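Local atomic coordinates of uncharacterized protein AF0587 (Archaeoglobus fulgidus DSM 4304, PDB entry 2Q07), a protein that is of unknown function but, as the C-terminal part of an archaeosine synthase type 1 relative, probably binds RNA in tRNA modification. Residues A[18-21]-A[22-25]; A[44-47]-A[48-51]; A[149-152]-A[153-157]; A[255-258]-A[259-262]. All coordinates share one frame; numbering follows the deposited sequence.

Contact 1 (A[18-21]-A[22-25])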
loop_
_atom_site.group_PDB
_atom_site.type_symbol
_atom_site.label_atom_id
_atom_site.label_comp_id
_atom_site.label_asym_id
_atom_site.label_seq_id
_atom_site.Cartn_x
_atom_site.Cartn_y
_atom_site.Cartn_z
ATOM N N PHE A 18 5.630 -8.136 1.006
ATOM C CA PHE A 18 6.727 -7.661 1.837
ATOM C C PHE A 18 7.855 -7.028 1.044
ATOM O O PHE A 18 8.300 -5.919 1.349
ATOM C CB PHE A 18 7.296 -8.814 2.662
ATOM C CG PHE A 18 6.607 -9.015 3.977
ATOM C CD1 PHE A 18 6.321 -10.294 4.434
ATOM C CD2 PHE A 18 6.258 -7.922 4.773
ATOM C CE1 PHE A 18 5.700 -10.492 5.663
ATOM C CE2 PHE A 18 5.638 -8.110 6.004
ATOM C CZ PHE A 18 5.358 -9.400 6.449
ATOM N N GLU A 19 8.309 -7.734 0.020
ATOM C CA GLU A 19 9.410 -7.256 -0.794
ATOM C C GLU A 19 9.081 -6.035 -1.635
ATOM O O GLU A 19 9.893 -5.117 -1.744
ATOM C CB GLU A 19 9.930 -8.397 -1.674
ATOM C CG GLU A 19 10.721 -9.439 -0.872
ATOM C CD GLU A 19 11.318 -10.543 -1.729
ATOM O OE1 GLU A 19 12.282 -11.193 -1.264
ATOM O OE2 GLU A 19 10.825 -10.772 -2.856
ATOM N N ARG A 20 7.888 -6.017 -2.218
ATOM C CA ARG A 20 7.482 -4.899 -3.055
ATOM C C ARG A 20 7.189 -3.660 -2.222
ATOM O O ARG A 20 7.540 -2.544 -2.612
ATOM C CB ARG A 20 6.260 -5.284 -3.889
ATOM C CG ARG A 20 5.749 -4.187 -4.797
ATOM C CD ARG A 20 6.829 -3.681 -5.722
ATOM N NE ARG A 20 6.301 -2.699 -6.657
ATOM C CZ ARG A 20 7.016 -2.121 -7.616
ATOM N NH1 ARG A 20 8.299 -2.425 -7.767
ATOM N NH2 ARG A 20 6.446 -1.245 -8.431
ATOM N N ALA A 21 6.543 -3.851 -1.076
ATOM C CA ALA A 21 6.228 -2.718 -0.217
ATOM C C ALA A 21 7.523 -2.116 0.309
ATOM O O ALA A 21 7.658 -0.903 0.410
ATOM C CB ALA A 21 5.322 -3.159 0.943
ATOM N N LEU A 22 8.490 -2.972 0.614
ATOM C CA LEU A 22 9.769 -2.513 1.129
ATOM C C LEU A 22 10.527 -1.655 0.123
ATOM O O LEU A 22 11.181 -0.694 0.502
ATOM C CB LEU A 22 10.637 -3.707 1.549
ATOM C CG LEU A 22 11.959 -3.397 2.259
ATOM C CD1 LEU A 22 11.709 -2.772 3.624
ATOM C CD2 LEU A 22 12.746 -4.692 2.413
ATOM N N GLU A 23 10.457 -1.985 -1.160
ATOM C CA GLU A 23 11.188 -1.163 -2.120
ATOM C C GLU A 23 10.440 0.115 -2.497
ATOM O O GLU A 23 11.044 1.062 -2.993
ATOM C CB GLU A 23 11.569 -1.973 -3.376
ATOM C CG GLU A 23 10.437 -2.515 -4.212
ATOM C CD GLU A 23 10.943 -3.277 -5.442
ATOM O OE1 GLU A 23 11.645 -2.668 -6.281
ATOM O OE2 GLU A 23 10.643 -4.485 -5.572
ATOM N N CYS A 24 9.138 0.156 -2.223
ATOM C CA CYS A 24 8.331 1.332 -2.547
ATOM C C CYS A 24 8.089 2.249 -1.345
ATOM O O CYS A 24 7.553 3.348 -1.495
ATOM C CB CYS A 24 6.979 0.898 -3.131
ATOM S SG CYS A 24 7.110 -0.144 -4.616
ATOM N N TYR A 25 8.498 1.794 -0.166
ATOM C CA TYR A 25 8.300 2.531 1.082
ATOM C C TYR A 25 9.085 3.836 1.184
ATOM O O TYR A 25 10.309 3.825 1.202
ATOM C CB TYR A 25 8.663 1.618 2.256
ATOM C CG TYR A 25 8.308 2.150 3.621
ATOM C CD1 TYR A 25 7.126 2.867 3.833
ATOM C CD2 TYR A 25 9.132 1.902 4.715
ATOM C CE1 TYR A 25 6.777 3.324 5.106
ATOM C CE2 TYR A 25 8.797 2.350 5.987
ATOM C CZ TYR A 25 7.621 3.060 6.178
ATOM O OH TYR A 25 7.290 3.503 7.437
#

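Contact 2 (A[44-47]-A[48-51])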
loop_
_atom_site.group_PDB
_atom_site.type_symbol
_atom_site.label_atom_id
_atom_site.label_comp_id
_atom_site.label_asym_id
_atom_site.label_seq_id
_atom_site.Cartn_x
_atom_site.Cartn_y
_atom_site.Cartn_z
ATOM N N LEU A 44 -7.075 1.906 9.688
ATOM C CA LEU A 44 -7.388 3.305 9.971
ATOM C C LEU A 44 -8.852 3.572 10.347
ATOM O O LEU A 44 -9.159 4.583 10.983
ATOM C CB LEU A 44 -6.996 4.180 8.778
ATOM C CG LEU A 44 -6.968 5.686 9.002
ATOM C CD1 LEU A 44 -6.001 6.033 10.136
ATOM C CD2 LEU A 44 -6.543 6.374 7.696
ATOM N N THR A 45 -9.750 2.676 9.956
ATOM C CA THR A 45 -11.166 2.843 10.270
ATOM C C THR A 45 -11.561 2.144 11.575
ATOM O O THR A 45 -12.723 2.193 11.975
ATOM C CB THR A 45 -12.069 2.265 9.163
ATOM O OG1 THR A 45 -12.021 0.835 9.218
ATOM C CG2 THR A 45 -11.607 2.733 7.782
ATOM N N SER A 46 -10.612 1.480 12.233
ATOM C CA SER A 46 -10.918 0.783 13.484
ATOM C C SER A 46 -11.187 1.761 14.631
ATOM O O SER A 46 -10.680 2.878 14.644
ATOM C CB SER A 46 -9.760 -0.132 13.885
ATOM O OG SER A 46 -8.670 0.628 14.386
ATOM N N ARG A 47 -11.978 1.334 15.607
ATOM C CA ARG A 47 -12.267 2.203 16.738
ATOM C C ARG A 47 -11.003 2.592 17.500
ATOM O O ARG A 47 -10.846 3.740 17.893
ATOM C CB ARG A 47 -13.261 1.533 17.686
ATOM C CG ARG A 47 -14.670 2.063 17.549
ATOM C CD ARG A 47 -15.547 1.468 18.621
ATOM N NE ARG A 47 -16.266 0.289 18.166
ATOM C CZ ARG A 47 -16.801 -0.614 18.981
ATOM N NH1 ARG A 47 -16.680 -0.474 20.295
ATOM N NH2 ARG A 47 -17.488 -1.630 18.484
ATOM N N THR A 48 -10.098 1.642 17.706
ATOM C CA THR A 48 -8.862 1.945 18.425
ATOM C C THR A 48 -8.022 3.006 17.708
ATOM O O THR A 48 -7.665 4.022 18.303
ATOM C CB THR A 48 -8.004 0.679 18.637
ATOM O OG1 THR A 48 -8.714 -0.239 19.474
ATOM C CG2 THR A 48 -6.687 1.030 19.305
ATOM N N HIS A 49 -7.709 2.788 16.434
ATOM C CA HIS A 49 -6.912 3.772 15.712
ATOM C C HIS A 49 -7.619 5.124 15.648
ATOM O O HIS A 49 -6.990 6.162 15.834
ATOM C CB HIS A 49 -6.553 3.264 14.306
ATOM C CG HIS A 49 -5.508 2.194 14.317
ATOM N ND1 HIS A 49 -4.542 2.081 13.339
ATOM C CD2 HIS A 49 -5.253 1.211 15.214
ATOM C CE1 HIS A 49 -3.734 1.079 13.639
ATOM N NE2 HIS A 49 -4.144 0.534 14.771
ATOM N N ARG A 50 -8.927 5.124 15.411
ATOM C CA ARG A 50 -9.654 6.388 15.367
ATOM C C ARG A 50 -9.627 7.115 16.720
ATOM O O ARG A 50 -9.403 8.325 16.775
ATOM C CB ARG A 50 -11.094 6.156 14.904
ATOM C CG ARG A 50 -11.224 6.037 13.399
ATOM C CD ARG A 50 -12.669 5.906 12.946
ATOM N NE ARG A 50 -13.260 4.619 13.298
ATOM C CZ ARG A 50 -14.189 4.445 14.234
ATOM N NH1 ARG A 50 -14.645 5.482 14.925
ATOM N NH2 ARG A 50 -14.673 3.229 14.470
ATOM N N ALA A 51 -9.838 6.378 17.809
ATOM C CA ALA A 51 -9.814 6.975 19.146
ATOM C C ALA A 51 -8.444 7.592 19.409
ATOM O O ALA A 51 -8.338 8.716 19.902
ATOM C CB ALA A 51 -10.126 5.920 20.203
#

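Contact 3 (A[149-152]-A[153-157])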
loop_
_atom_site.group_PDB
_atom_site.type_symbol
_atom_site.label_atom_id
_atom_site.label_comp_id
_atom_site.label_asym_id
_atom_site.label_seq_id
_atom_site.Cartn_x
_atom_site.Cartn_y
_atom_site.Cartn_z
ATOM N N SER A 149 -5.159 4.621 27.430
ATOM C CA SER A 149 -5.307 5.235 28.750
ATOM C C SER A 149 -4.794 6.675 28.739
ATOM O O SER A 149 -3.979 7.041 27.894
ATOM C CB SER A 149 -4.547 4.428 29.807
ATOM O OG SER A 149 -3.146 4.496 29.595
ATOM N N ASP A 150 -5.270 7.496 29.672
ATOM C CA ASP A 150 -4.835 8.891 29.732
ATOM C C ASP A 150 -3.329 8.990 29.928
ATOM O O ASP A 150 -2.691 9.937 29.469
ATOM C CB ASP A 150 -5.534 9.637 30.872
ATOM C CG ASP A 150 -7.042 9.586 30.766
ATOM O OD1 ASP A 150 -7.575 9.746 29.645
ATOM O OD2 ASP A 150 -7.696 9.400 31.812
ATOM N N GLU A 151 -2.766 8.011 30.623
ATOM C CA GLU A 151 -1.339 7.991 30.879
ATOM C C GLU A 151 -0.583 7.636 29.599
ATOM O O GLU A 151 0.444 8.238 29.292
ATOM C CB GLU A 151 -1.032 6.977 31.974
ATOM C CG GLU A 151 0.430 6.856 32.326
ATOM C CD GLU A 151 0.653 5.905 33.489
ATOM O OE1 GLU A 151 0.288 6.267 34.628
ATOM O OE2 GLU A 151 1.180 4.794 33.266
ATOM N N SER A 152 -1.099 6.663 28.855
ATOM C CA SER A 152 -0.471 6.253 27.608
ATOM C C SER A 152 -0.532 7.365 26.566
ATOM O O SER A 152 0.448 7.604 25.875
ATOM C CB SER A 152 -1.127 4.985 27.061
ATOM O OG SER A 152 -0.684 3.844 27.774
ATOM N N ILE A 153 -1.674 8.042 26.444
ATOM C CA ILE A 153 -1.767 9.124 25.470
ATOM C C ILE A 153 -0.875 10.311 25.862
ATOM O O ILE A 153 -0.372 11.025 24.993
ATOM C CB ILE A 153 -3.220 9.615 25.262
ATOM C CG1 ILE A 153 -3.793 10.159 26.569
ATOM C CG2 ILE A 153 -4.076 8.470 24.712
ATOM C CD1 ILE A 153 -5.138 10.867 26.402
ATOM N N GLU A 154 -0.662 10.522 27.159
ATOM C CA GLU A 154 0.208 11.625 27.567
ATOM C C GLU A 154 1.658 11.274 27.240
ATOM O O GLU A 154 2.417 12.129 26.785
ATOM C CB GLU A 154 0.066 11.937 29.064
ATOM C CG GLU A 154 -1.154 12.780 29.408
ATOM C CD GLU A 154 -1.228 14.072 28.597
ATOM O OE1 GLU A 154 -0.227 14.821 28.568
ATOM O OE2 GLU A 154 -2.290 14.340 27.994
ATOM N N ARG A 155 2.037 10.017 27.467
ATOM C CA ARG A 155 3.394 9.559 27.157
ATOM C C ARG A 155 3.614 9.639 25.646
ATOM O O ARG A 155 4.690 10.016 25.177
ATOM C CB ARG A 155 3.612 8.103 27.596
ATOM C CG ARG A 155 3.814 7.877 29.081
ATOM C CD ARG A 155 4.558 6.560 29.311
ATOM N NE ARG A 155 4.970 6.370 30.700
ATOM C CZ ARG A 155 4.182 5.887 31.655
ATOM N NH1 ARG A 155 2.933 5.537 31.368
ATOM N NH2 ARG A 155 4.638 5.763 32.896
ATOM N N LEU A 156 2.591 9.263 24.891
ATOM C CA LEU A 156 2.681 9.301 23.441
ATOM C C LEU A 156 2.850 10.738 22.954
ATOM O O LEU A 156 3.732 11.019 22.155
ATOM C CB LEU A 156 1.435 8.669 22.805
ATOM C CG LEU A 156 1.484 8.600 21.272
ATOM C CD1 LEU A 156 2.769 7.891 20.832
ATOM C CD2 LEU A 156 0.262 7.861 20.752
ATOM N N LYS A 157 2.006 11.648 23.435
ATOM C CA LYS A 157 2.109 13.046 23.027
ATOM C C LYS A 157 3.506 13.600 23.300
ATOM O O LYS A 157 4.059 14.366 22.511
ATOM C CB LYS A 157 1.097 13.905 23.784
ATOM C CG LYS A 157 -0.342 13.675 23.390
ATOM C CD LYS A 157 -1.254 14.568 24.211
ATOM C CE LYS A 157 -2.712 14.354 23.856
ATOM N NZ LYS A 157 -3.582 15.154 24.750
#

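Contact 4 (A[255-258]-A[259-262])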
loop_
_atom_site.group_PDB
_atom_site.type_symbol
_atom_site.label_atom_id
_atom_site.label_comp_id
_atom_site.label_asym_id
_atom_site.label_seq_id
_atom_site.Cartn_x
_atom_site.Cartn_y
_atom_site.Cartn_z
ATOM N N LYS A 255 7.047 -8.782 -17.316
ATOM C CA LYS A 255 6.962 -8.499 -15.888
ATOM C C LYS A 255 5.535 -8.618 -15.363
ATOM O O LYS A 255 5.313 -8.639 -14.153
ATOM C CB LYS A 255 7.492 -7.093 -15.584
ATOM C CG LYS A 255 9.008 -6.945 -15.659
ATOM C CD LYS A 255 9.533 -7.186 -17.065
ATOM C CE LYS A 255 11.050 -7.126 -17.110
ATOM N NZ LYS A 255 11.562 -7.519 -18.453
ATOM N N ILE A 256 4.570 -8.693 -16.276
ATOM C CA ILE A 256 3.163 -8.802 -15.895
ATOM C C ILE A 256 2.851 -10.091 -15.140
ATOM O O ILE A 256 3.200 -11.188 -15.582
ATOM C CB ILE A 256 2.230 -8.725 -17.137
ATOM C CG1 ILE A 256 2.210 -7.298 -17.686
ATOM C CG2 ILE A 256 0.825 -9.154 -16.768
ATOM C CD1 ILE A 256 1.345 -7.127 -18.910
ATOM N N ARG A 257 2.192 -9.942 -13.996
ATOM C CA ARG A 257 1.797 -11.082 -13.185
ATOM C C ARG A 257 0.277 -11.131 -13.136
ATOM O O ARG A 257 -0.386 -10.107 -13.297
ATOM C CB ARG A 257 2.360 -10.960 -11.768
ATOM C CG ARG A 257 3.872 -11.023 -11.714
ATOM C CD ARG A 257 4.348 -11.385 -10.329
ATOM N NE ARG A 257 5.779 -11.667 -10.312
ATOM C CZ ARG A 257 6.367 -12.477 -9.439
ATOM N NH1 ARG A 257 5.641 -13.089 -8.510
ATOM N NH2 ARG A 257 7.677 -12.680 -9.497
ATOM N N PRO A 258 -0.296 -12.323 -12.906
ATOM C CA PRO A 258 -1.744 -12.513 -12.841
ATOM C C PRO A 258 -2.606 -11.304 -12.462
ATOM O O PRO A 258 -2.893 -10.468 -13.314
ATOM C CB PRO A 258 -1.880 -13.681 -11.876
ATOM C CG PRO A 258 -0.753 -14.548 -12.315
ATOM C CD PRO A 258 0.401 -13.564 -12.513
ATOM N N ASN A 259 -3.003 -11.194 -11.199
ATOM C CA ASN A 259 -3.883 -10.101 -10.770
ATOM C C ASN A 259 -3.390 -8.665 -10.987
ATOM O O ASN A 259 -3.860 -7.747 -10.319
ATOM C CB ASN A 259 -4.262 -10.281 -9.293
ATOM C CG ASN A 259 -5.688 -9.826 -8.990
ATOM O OD1 ASN A 259 -6.107 -9.784 -7.830
ATOM N ND2 ASN A 259 -6.441 -9.494 -10.034
ATOM N N ASP A 260 -2.463 -8.457 -11.915
ATOM C CA ASP A 260 -1.967 -7.106 -12.175
ATOM C C ASP A 260 -2.886 -6.306 -13.091
ATOM O O ASP A 260 -3.563 -6.869 -13.953
ATOM C CB ASP A 260 -0.572 -7.146 -12.815
ATOM C CG ASP A 260 0.535 -7.297 -11.794
ATOM O OD1 ASP A 260 0.254 -7.134 -10.586
ATOM O OD2 ASP A 260 1.688 -7.567 -12.201
ATOM N N VAL A 261 -2.918 -4.994 -12.884
ATOM C CA VAL A 261 -3.707 -4.118 -13.736
ATOM C C VAL A 261 -2.787 -3.871 -14.928
ATOM O O VAL A 261 -1.625 -3.475 -14.761
ATOM C CB VAL A 261 -4.036 -2.764 -13.054
ATOM C CG1 VAL A 261 -4.659 -1.805 -14.063
ATOM C CG2 VAL A 261 -4.999 -2.979 -11.906
ATOM N N VAL A 262 -3.296 -4.127 -16.126
ATOM C CA VAL A 262 -2.505 -3.939 -17.328
ATOM C C VAL A 262 -3.222 -3.013 -18.297
ATOM O O VAL A 262 -4.424 -2.792 -18.194
ATOM C CB VAL A 262 -2.226 -5.293 -18.037
ATOM C CG1 VAL A 262 -1.503 -6.242 -17.083
ATOM C CG2 VAL A 262 -3.523 -5.912 -18.531
#

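Contact 1 (A[18-21]-A[22-25])
Cys24 lays its SG over one face of the Arg20 guanidinium, 3.4 Å from Arg20 NE, while Glu23 reaches the same group from another direction. The Glu23 link is the looser one: the salt bridge from Arg20 NH1 to Glu23 OE1 is long at 3.7 Å, with the guanidinium and carboxylate planes 71° apart, and Glu23, like Glu19, lies on the exposed side, where charged residues suit. Arg20 comes over Cys24 because its chain bends at chi2 (56°), and its strongest polar partner lies elsewhere: NE bonds Tyr179 O, and NH2 weakly Ser178 O. Cutting Arg20 back to an alanine is likely to leave Tyr179 O without its NE donor and to uncover the sulfur of Cys24. This is the C-terminal end of helix 16-24. Leu22 N bonds Phe18 O at 3.0 Å, but the last turn has only weak bonds, among them Tyr25 N to Ala21 O, and Tyr25 leaves helical geometry. The buried side is tightly packed: Phe18 stacks on Trp103, small Ala21 lets Phe107 and Phe75 come close, and Tyr25 meets the Phe107 ring edge-to-face, so that aromatic rings and one alanine face helix 94-111 and nearby loops.

Contact 2 (A[44-47]-A[48-51])
The Arg50 guanidinium has Arg47 CA over one face and Thr45 O at its edge, 3° out of its plane. Arg50 NE donates to that oxygen at 2.8 Å and an almost straight 168°, although the donor stands well above the Thr45 carbonyl plane; Arg50 NH2 adds a weak second bond to the same atom. A bend at chi3 (-70°) turns the long side chain back to this backbone carbonyl, and Arg50 NH2 brushes Arg47 CG at 3.3 Å. The other flat group, the His49 imidazole, has Ser46 OG obliquely beside it, 3.5 Å from His49 CG. Its nitrogens are held from outside, ND1 by Arg73 NH2 and NE2 by Pro36 O, which fixes the rotation of this buried ring. Ser46 OG also accepts from His49 N at 3.1 Å and bonds Tyr43 O, so a short hydroxyl side chain, able to both give and take, suits the spot. Ser46 O in turn receives Arg50 N at 3.0 Å, starting the helical bonding. This is a serine N-cap at the start of helix 47-55, within the beta-alpha-beta crossover that links the parallel neighbours, strands 31-36 and 61-65.

Contact 3 (A[149-152]-A[153-157])
Glu151 and Arg155 form a salt bridge one helical turn apart, on the outward side of the first turns of helix 150-160, shortly after the edge strand 138-141 of the mixed sheet. Arg155 NH1 donates to Glu151 OE2 at 2.7 Å, nearly straight at 170°. The carboxylate oxygen lies in the guanidinium plane, whereas NH1 approaches it from above the carboxylate plane, and the two planes stand 83° apart. The side chains run side by side: Glu151 is stretched out with CG opposite its backbone N (chi1 180°), and Arg155 is extended from CG to NE. Glu144 lies close by, a like charge to Glu151 but a long, weak ion-pair partner of Arg155, so the arginine probably eases the crowding of two acids. Ile153, in turn, brings CG1 to within 3.1 Å of Asp150 O because CG1 sits between its own backbone N and carbonyl carbon. A second pair of charges, Glu154 OE2 and Lys157 NZ at 3.6 Å, follows on the outer surface. On the inner side small Ser152 fits against His119 and Ala143, its OG bonded to Asp146 O, and Leu156 packs on Thr142. Backbone bonds such as Ile153 N to Ser149 O, 2.9 Å, bind the turns together. Before them stands Ser149, whose OG accepts from Ser152 N at 3.1 Å and also bonds weakly to Asp146 O. The pattern is that of a serine N-cap opening an alpha helix, with acids in its first turn, where negative charge would probably suit the positive end of the helix dipole.

Contact 4 (A[255-258]-A[259-262])
Asp260 and Arg257 grip each other twice. Asp260 OD2 accepts from Arg257 N at 3.0 Å, met from above the carboxylate plane, and Asp260 N gives a bond of the same length, 3.0 Å, to Arg257 O. The second bond closes a beta turn with Pro258 and Asn259 at its corners, residue types at home in a tight, exposed bend. With CG opposite its carbonyl carbon (chi1 -83°), the aspartate carries its short carboxylate back over the turn, and OD2 also comes within 3.5 Å of Arg257 CB. The charged end of Arg257 plays no part, for its NE stays 6.1 Å from Asp260 OD2; it is the main-chain N-H that the acid holds. With an alanine in place of the aspartate, Arg257 N is likely to lose its side-chain acceptor and the loop before the turn to become freer to move. Beside the polar pair lies an apolar one: Ile256 CD1 meets Val262 CG1 at 3.5 Å, tighter than usual for carbons, the two side chains crossing at about a right angle. Branched aliphatic residues suit such a buried, close-packed place. Ile256 and Val262 also rest together on Val233 of strand 232-235 and on Ala275 of strand 270-275. Further out, backbone bonds tie Ile256 to Gly279, Asp260 to Ala275 and Val262 to Gly273. The turn thus leads the chain from strand 249-252 into strand 261-265, which in the sheet of the PUA domain lies between strands 270-275 and 232-235, while Val261 reaches across to Met214 and Ile217 of strand 214-217.

Overall arrangement
Contacts 1, 2 and 3 lie in the part matching DUF5591, a family grouped with UDG-like domains, and contact 4 in the PUA domain. All are partly buried: contact 1 is the most central, its centre about 9 Å from the chain's centre and half its residues buried, whereas contacts 3 and 4 have more exposed residues than buried ones. Contact 1 ends one helix; contacts 2 and 3 start two others with serine caps. The centres of contacts 2 and 3 are about 16 Å apart, and the two do not touch. In contact 1 the arginine is covered by a sulfur and bonds carbonyls outside; in contact 2 it takes a loop carbonyl, in contact 3 a carboxylate. Contact 4 pairs an acid with turn backbone and isoleucine with valine.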